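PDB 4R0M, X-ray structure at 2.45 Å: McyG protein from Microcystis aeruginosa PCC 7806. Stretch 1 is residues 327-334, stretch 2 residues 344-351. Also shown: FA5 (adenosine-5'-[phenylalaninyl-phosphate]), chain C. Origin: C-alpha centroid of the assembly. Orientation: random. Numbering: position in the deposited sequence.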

ATOM      1  N   GLU A 327       6.254  23.602  -7.828  1.00 51.44           N
ATOM      2  CA  GLU A 327       4.797  23.697  -7.809  1.00 51.71           C
ATOM      3  C   GLU A 327       4.154  22.550  -8.582  1.00 50.62           C
ATOM      4  O   GLU A 327       4.632  22.174  -9.656  1.00 51.15           O
ATOM      5  CB  GLU A 327       4.339  25.042  -8.380  1.00 53.66           C
ATOM      6  CG  GLU A 327       4.649  26.238  -7.488  1.00 55.40           C
ATOM      7  CD  GLU A 327       4.296  27.570  -8.129  1.00 57.65           C
ATOM      8  OE1 GLU A 327       3.710  27.580  -9.236  1.00 58.93           O
ATOM      9  OE2 GLU A 327       4.608  28.616  -7.521  1.00 58.65           O
ATOM     10  N   ARG A 328       3.080  22.001  -8.012  1.00 49.03           N
ATOM     11  CA  ARG A 328       2.297  20.909  -8.617  1.00 47.47           C
ATOM     12  C   ARG A 328       3.012  19.548  -8.654  1.00 44.38           C
ATOM     13  O   ARG A 328       2.557  18.622  -9.327  1.00 42.81           O
ATOM     14  CB  ARG A 328       1.773  21.297 -10.013  1.00 49.40           C
ATOM     15  CG  ARG A 328       0.619  22.288  -9.987  1.00 52.48           C
ATOM     16  CD  ARG A 328       0.171  22.673 -11.390  1.00 54.03           C
ATOM     17  NE  ARG A 328      -1.052  23.476 -11.368  1.00 56.64           N
ATOM     18  CZ  ARG A 328      -1.091  24.804 -11.251  1.00 58.73           C
ATOM     19  NH1 ARG A 328       0.031  25.508 -11.145  1.00 59.28           N
ATOM     20  NH2 ARG A 328      -2.260  25.433 -11.241  1.00 58.41           N
ATOM     21  N   ALA A 329       4.116  19.429  -7.916  1.00 42.67           N
ATOM     22  CA  ALA A 329       4.884  18.184  -7.856  1.00 40.47           C
ATOM     23  C   ALA A 329       4.140  17.079  -7.110  1.00 39.26           C
ATOM     24  O   ALA A 329       4.230  15.907  -7.480  1.00 38.83           O
ATOM     25  CB  ALA A 329       6.246  18.427  -7.224  1.00 40.51           C
ATOM     26  N   ILE A 330       3.412  17.458  -6.060  1.00 38.05           N
ATOM     27  CA  ILE A 330       2.624  16.511  -5.270  1.00 36.94           C
ATOM     28  C   ILE A 330       1.448  15.987  -6.089  1.00 36.74           C
ATOM     29  O   ILE A 330       0.659  16.765  -6.632  1.00 36.74           O
ATOM     30  CB  ILE A 330       2.124  17.142  -3.952  1.00 36.72           C
ATOM     31  CG1 ILE A 330       3.313  17.572  -3.090  1.00 36.33           C
ATOM     32  CG2 ILE A 330       1.229  16.169  -3.189  1.00 37.24           C
ATOM     33  CD1 ILE A 330       2.936  18.381  -1.871  1.00 36.80           C
ATOM     34  N   LYS A 331       1.353  14.663  -6.179  1.00 36.07           N
ATOM     35  CA  LYS A 331       0.307  14.009  -6.959  1.00 36.04           C
ATOM     36  C   LYS A 331      -0.529  13.045  -6.104  1.00 36.34           C
ATOM     37  O   LYS A 331      -0.195  11.864  -5.988  1.00 35.91           O
ATOM     38  CB  LYS A 331       0.907  13.267  -8.167  1.00 35.81           C
ATOM     39  CG  LYS A 331       1.843  14.084  -9.057  1.00 36.23           C
ATOM     40  CD  LYS A 331       1.110  15.184  -9.812  1.00 36.49           C
ATOM     41  CE  LYS A 331       1.896  15.674 -11.018  1.00 36.67           C
ATOM     42  NZ  LYS A 331       3.143  16.390 -10.636  1.00 37.28           N
ATOM     43  N   PRO A 332      -1.616  13.548  -5.486  1.00 36.16           N
ATOM     44  CA  PRO A 332      -2.582  12.636  -4.878  1.00 35.84           C
ATOM     45  C   PRO A 332      -3.187  11.722  -5.940  1.00 35.54           C
ATOM     46  O   PRO A 332      -3.500  12.176  -7.039  1.00 36.43           O
ATOM     47  CB  PRO A 332      -3.648  13.573  -4.294  1.00 36.12           C
ATOM     48  CG  PRO A 332      -3.390  14.911  -4.897  1.00 36.71           C
ATOM     49  CD  PRO A 332      -1.927  14.955  -5.188  1.00 36.31           C
ATOM     50  N   ALA A 333      -3.333  10.441  -5.621  1.00 34.72           N
ATOM     51  CA  ALA A 333      -3.786   9.463  -6.604  1.00 33.71           C
ATOM     52  C   ALA A 333      -4.662   8.392  -5.972  1.00 33.52           C
ATOM     53  O   ALA A 333      -4.595   8.156  -4.768  1.00 33.76           O
ATOM     54  CB  ALA A 333      -2.588   8.821  -7.285  1.00 33.42           C
ATOM     55  N   PHE A 334      -5.485   7.749  -6.793  1.00 32.99           N
ATOM     56  CA  PHE A 334      -6.219   6.573  -6.348  1.00 32.67           C
ATOM     57  C   PHE A 334      -5.717   5.318  -7.049  1.00 32.82           C
ATOM     58  O   PHE A 334      -5.437   5.329  -8.251  1.00 33.45           O
ATOM     59  CB  PHE A 334      -7.727   6.733  -6.561  1.00 32.38           C
ATOM     60  CG  PHE A 334      -8.524   5.524  -6.151  1.00 32.05           C
ATOM     61  CD1 PHE A 334      -8.820   5.287  -4.813  1.00 31.97           C
ATOM     62  CD2 PHE A 334      -8.967   4.614  -7.105  1.00 31.81           C
ATOM     63  CE1 PHE A 334      -9.549   4.168  -4.435  1.00 31.61           C
ATOM     64  CE2 PHE A 334      -9.691   3.491  -6.733  1.00 31.75           C
ATOM     65  CZ  PHE A 334      -9.984   3.270  -5.397  1.00 31.79           C
ATOM     66  N   THR A 344      -6.024   6.494 -11.159  1.00 31.29           N
ATOM     67  CA  THR A 344      -6.232   7.919 -11.421  1.00 31.60           C
ATOM     68  C   THR A 344      -5.048   8.711 -10.872  1.00 31.86           C
ATOM     69  O   THR A 344      -4.448   8.321  -9.871  1.00 31.67           O
ATOM     70  CB  THR A 344      -7.548   8.474 -10.816  1.00 31.92           C
ATOM     71  OG1 THR A 344      -7.440   8.547  -9.388  1.00 32.90           O
ATOM     72  CG2 THR A 344      -8.755   7.622 -11.202  1.00 31.44           C
ATOM     73  N   TRP A 345      -4.710   9.812 -11.538  1.00 32.25           N
ATOM     74  CA  TRP A 345      -3.587  10.652 -11.125  1.00 33.04           C
ATOM     75  C   TRP A 345      -3.974  12.099 -11.161  1.00 34.65           C
ATOM     76  O   TRP A 345      -4.574  12.563 -12.133  1.00 35.26           O
ATOM     77  CB  TRP A 345      -2.375  10.425 -12.026  1.00 31.77           C
ATOM     78  CG  TRP A 345      -1.935   8.982 -12.124  1.00 30.85           C
ATOM     79  CD1 TRP A 345      -2.273   8.057 -13.107  1.00 30.51           C
ATOM     80  CD2 TRP A 345      -1.055   8.248 -11.201  1.00 30.29           C
ATOM     81  NE1 TRP A 345      -1.680   6.845 -12.865  1.00 30.52           N
ATOM     82  CE2 TRP A 345      -0.940   6.889 -11.739  1.00 30.27           C
ATOM     83  CE3 TRP A 345      -0.376   8.569 -10.031  1.00 29.99           C
ATOM     84  CZ2 TRP A 345      -0.174   5.914 -11.116  1.00 29.98           C
ATOM     85  CZ3 TRP A 345       0.392   7.577  -9.411  1.00 29.40           C
ATOM     86  CH2 TRP A 345       0.487   6.282  -9.941  1.00 29.56           C
ATOM     87  N   SER A 346      -3.638  12.824 -10.098  1.00 35.44           N
ATOM     88  CA  SER A 346      -3.860  14.263 -10.047  1.00 36.83           C
ATOM     89  C   SER A 346      -2.904  14.968 -11.001  1.00 38.40           C
ATOM     90  O   SER A 346      -1.797  14.482 -11.254  1.00 38.45           O
ATOM     91  CB  SER A 346      -3.658  14.783  -8.622  1.00 36.91           C
ATOM     92  OG  SER A 346      -3.832  16.188  -8.546  1.00 36.92           O
ATOM     93  N   ALA A 347      -3.338  16.109 -11.530  1.00 39.84           N
ATOM     94  CA  ALA A 347      -2.483  16.954 -12.359  1.00 42.15           C
ATOM     95  C   ALA A 347      -1.466  17.709 -11.503  1.00 44.13           C
ATOM     96  O   ALA A 347      -0.484  18.244 -12.018  1.00 45.72           O
ATOM     97  CB  ALA A 347      -3.327  17.925 -13.174  1.00 41.33           C
ATOM     98  N   GLY A 348      -1.706  17.736 -10.194  1.00 46.28           N
ATOM     99  CA  GLY A 348      -0.844  18.437  -9.250  1.00 48.76           C
ATOM    100  C   GLY A 348      -1.634  19.411  -8.403  1.00 51.13           C
ATOM    101  O   GLY A 348      -2.686  19.898  -8.824  1.00 50.80           O
ATOM    102  N   LEU A 349      -1.128  19.696  -7.207  1.00 54.97           N
ATOM    103  CA  LEU A 349      -1.801  20.615  -6.288  1.00 59.01           C
ATOM    104  C   LEU A 349      -1.203  22.016  -6.334  1.00 62.43           C
ATOM    105  O   LEU A 349       0.019  22.182  -6.306  1.00 62.93           O
ATOM    106  CB  LEU A 349      -1.788  20.067  -4.860  1.00 57.92           C
ATOM    107  CG  LEU A 349      -2.783  18.938  -4.582  1.00 57.60           C
ATOM    108  CD1 LEU A 349      -2.360  18.155  -3.352  1.00 57.45           C
ATOM    109  CD2 LEU A 349      -4.205  19.460  -4.426  1.00 57.79           C
ATOM    110  N   SER A 350      -2.078  23.015  -6.406  1.00 67.48           N
ATOM    111  CA  SER A 350      -1.660  24.412  -6.531  1.00 72.47           C
ATOM    112  C   SER A 350      -1.903  25.234  -5.260  1.00 76.81           C
ATOM    113  O   SER A 350      -1.800  26.466  -5.287  1.00 79.11           O
ATOM    114  CB  SER A 350      -2.342  25.066  -7.740  1.00 71.16           C
ATOM    115  OG  SER A 350      -3.753  25.059  -7.602  1.00 70.85           O
ATOM    116  N   LYS A 351      -2.211  24.547  -4.154  1.00 79.62           N
ATOM    117  CA  LYS A 351      -2.461  25.172  -2.838  1.00 82.76           C
ATOM    118  C   LYS A 351      -3.682  26.098  -2.794  1.00 84.86           C
ATOM    119  O   LYS A 351      -3.969  26.713  -1.763  1.00 84.82           O
ATOM    120  CB  LYS A 351      -1.300  26.086  -2.402  1.00 82.38           C
ATOM    121  CG  LYS A 351      -1.445  26.714  -1.023  1.00 83.25           C
ATOM    122  CD  LYS A 351      -0.219  27.552  -0.686  1.00 83.65           C
ATOM    123  CE  LYS A 351      -0.339  28.217   0.677  1.00 83.39           C
ATOM    124  NZ  LYS A 351       0.855  29.042   1.025  1.00 82.44           N
TER
HETATM  125  C   FA5 C 701      -3.354   0.095  -1.887  0.60 33.90           C
HETATM  126  O   FA5 C 701      -3.304   0.561  -0.755  0.60 34.65           O
HETATM  127  CA  FA5 C 701      -3.164   0.994  -3.082  1.00 34.42           C
HETATM  128  N   FA5 C 701      -4.072   2.094  -2.863  1.00 36.01           N
HETATM  129  CB  FA5 C 701      -1.733   1.542  -3.181  1.00 35.54           C
HETATM  130  CG  FA5 C 701      -1.407   2.586  -4.257  1.00 35.30           C
HETATM  131  CD1 FA5 C 701      -2.369   3.331  -4.941  1.00 35.37           C
HETATM  132  CD2 FA5 C 701      -0.061   2.823  -4.569  1.00 35.43           C
HETATM  133  CE1 FA5 C 701      -1.997   4.272  -5.909  1.00 35.06           C
HETATM  134  CE2 FA5 C 701       0.323   3.765  -5.529  1.00 34.98           C
HETATM  135  CZ  FA5 C 701      -0.653   4.495  -6.206  1.00 35.11           C
HETATM  136  P   FA5 C 701      -4.772  -2.121  -1.199  1.00 31.13           P
HETATM  137  OP1 FA5 C 701      -4.163  -2.641   0.076  1.00 32.33           O
HETATM  138  OP2 FA5 C 701      -5.443  -3.096  -2.133  1.00 31.12           O
HETATM  139  OP3 FA5 C 701      -3.627  -1.333  -2.038  0.60 32.75           O
HETATM  140  O5' FA5 C 701      -5.851  -1.006  -0.762  1.00 31.02           O
HETATM  141  C5' FA5 C 701      -6.685  -0.331  -1.700  1.00 30.16           C
HETATM  142  C4' FA5 C 701      -7.621   0.586  -0.928  1.00 29.90           C
HETATM  143  O4' FA5 C 701      -6.915   1.644  -0.268  1.00 29.53           O
HETATM  144  C3' FA5 C 701      -8.623   1.293  -1.818  1.00 29.97           C
HETATM  145  O3' FA5 C 701      -9.742   0.465  -2.130  1.00 30.72           O
HETATM  146  C2' FA5 C 701      -9.013   2.479  -0.967  1.00 30.42           C
HETATM  147  O2' FA5 C 701     -10.018   2.107  -0.017  1.00 30.32           O
HETATM  148  C1' FA5 C 701      -7.741   2.811  -0.216  1.00 30.19           C
HETATM  149  N9  FA5 C 701      -7.075   3.955  -0.890  1.00 31.15           N
HETATM  150  C8  FA5 C 701      -6.012   3.871  -1.712  1.00 31.08           C
HETATM  151  N7  FA5 C 701      -5.634   5.092  -2.165  1.00 31.43           N
HETATM  152  C5  FA5 C 701      -6.478   5.995  -1.634  1.00 31.59           C
HETATM  153  C6  FA5 C 701      -6.653   7.467  -1.696  1.00 31.76           C
HETATM  154  N6  FA5 C 701      -5.828   8.241  -2.440  1.00 32.13           N
HETATM  155  N1  FA5 C 701      -7.666   8.018  -0.986  1.00 31.88           N
HETATM  156  C2  FA5 C 701      -8.502   7.263  -0.242  1.00 31.82           C
HETATM  157  N3  FA5 C 701      -8.399   5.925  -0.134  1.00 31.55           N
HETATM  158  C4  FA5 C 701      -7.428   5.241  -0.796  1.00 31.51           C

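The two stretches meet as an antiparallel pair that is a true β-ladder only at one end and then loosens into a loop contact held by scattered polar bonds and a small apolar cluster, burying 644 Å² in all.

The regular part lies at Phe-334 and Thr-344, where Thr-344 N donates to Phe-334 O (3.2 Å, nearly straight) and Phe-334 N returns a bond to Thr-344 O (3.3 Å). With chi1 in the p well, the threonine hydroxyl also reaches this amide, Phe-334 N to Thr-344 OG1 at 3.3 Å, a weak bond. The next pair, Ala-333 and Trp-345, is non-hydrogen-bonded, and both side chains emerge on the same face of the sheet. The alanine methyl suits this tight spot: its CB lies 3.5 Å from Trp-345 CE3 and 3.2 Å from Thr-344 O. Meanwhile Ala-333 O accepts a weak bond from N6 of the bound adenylate at 2.6 Å.

Beyond the ladder, Pro-332 has no amide hydrogen to give, but its carbonyl still serves: Ser-346 N donates to Pro-332 O at 3.1 Å. The proline ring is also a compact apolar surface, with CD 3.7 Å from Leu-349 CD1, a methyl that also lies 4.1 Å from Ile-330 CG2. Leu-349 N adds a weak bond to Ile-330 O (3.5 Å).

Gly-348 permits the close approach near Arg-328. Its CA makes CA-H...O contacts with Arg-328 O (3.4 Å) and Ile-330 O (3.5 Å); a CB would clash with Arg-328 O, and the backbone angles themselves call for glycine. Ser-346 OG steadies the turn by accepting from Gly-348 N (3.1 Å). Lys-331 packs its aliphatic part here, CD 3.3 Å from Ser-346 O, while its NZ bonds Arg-328 O at 2.7 Å. At the exposed margin, Ser-350 CB lies over one face of the Arg-328 guanidinium, 3.5 Å from NH2.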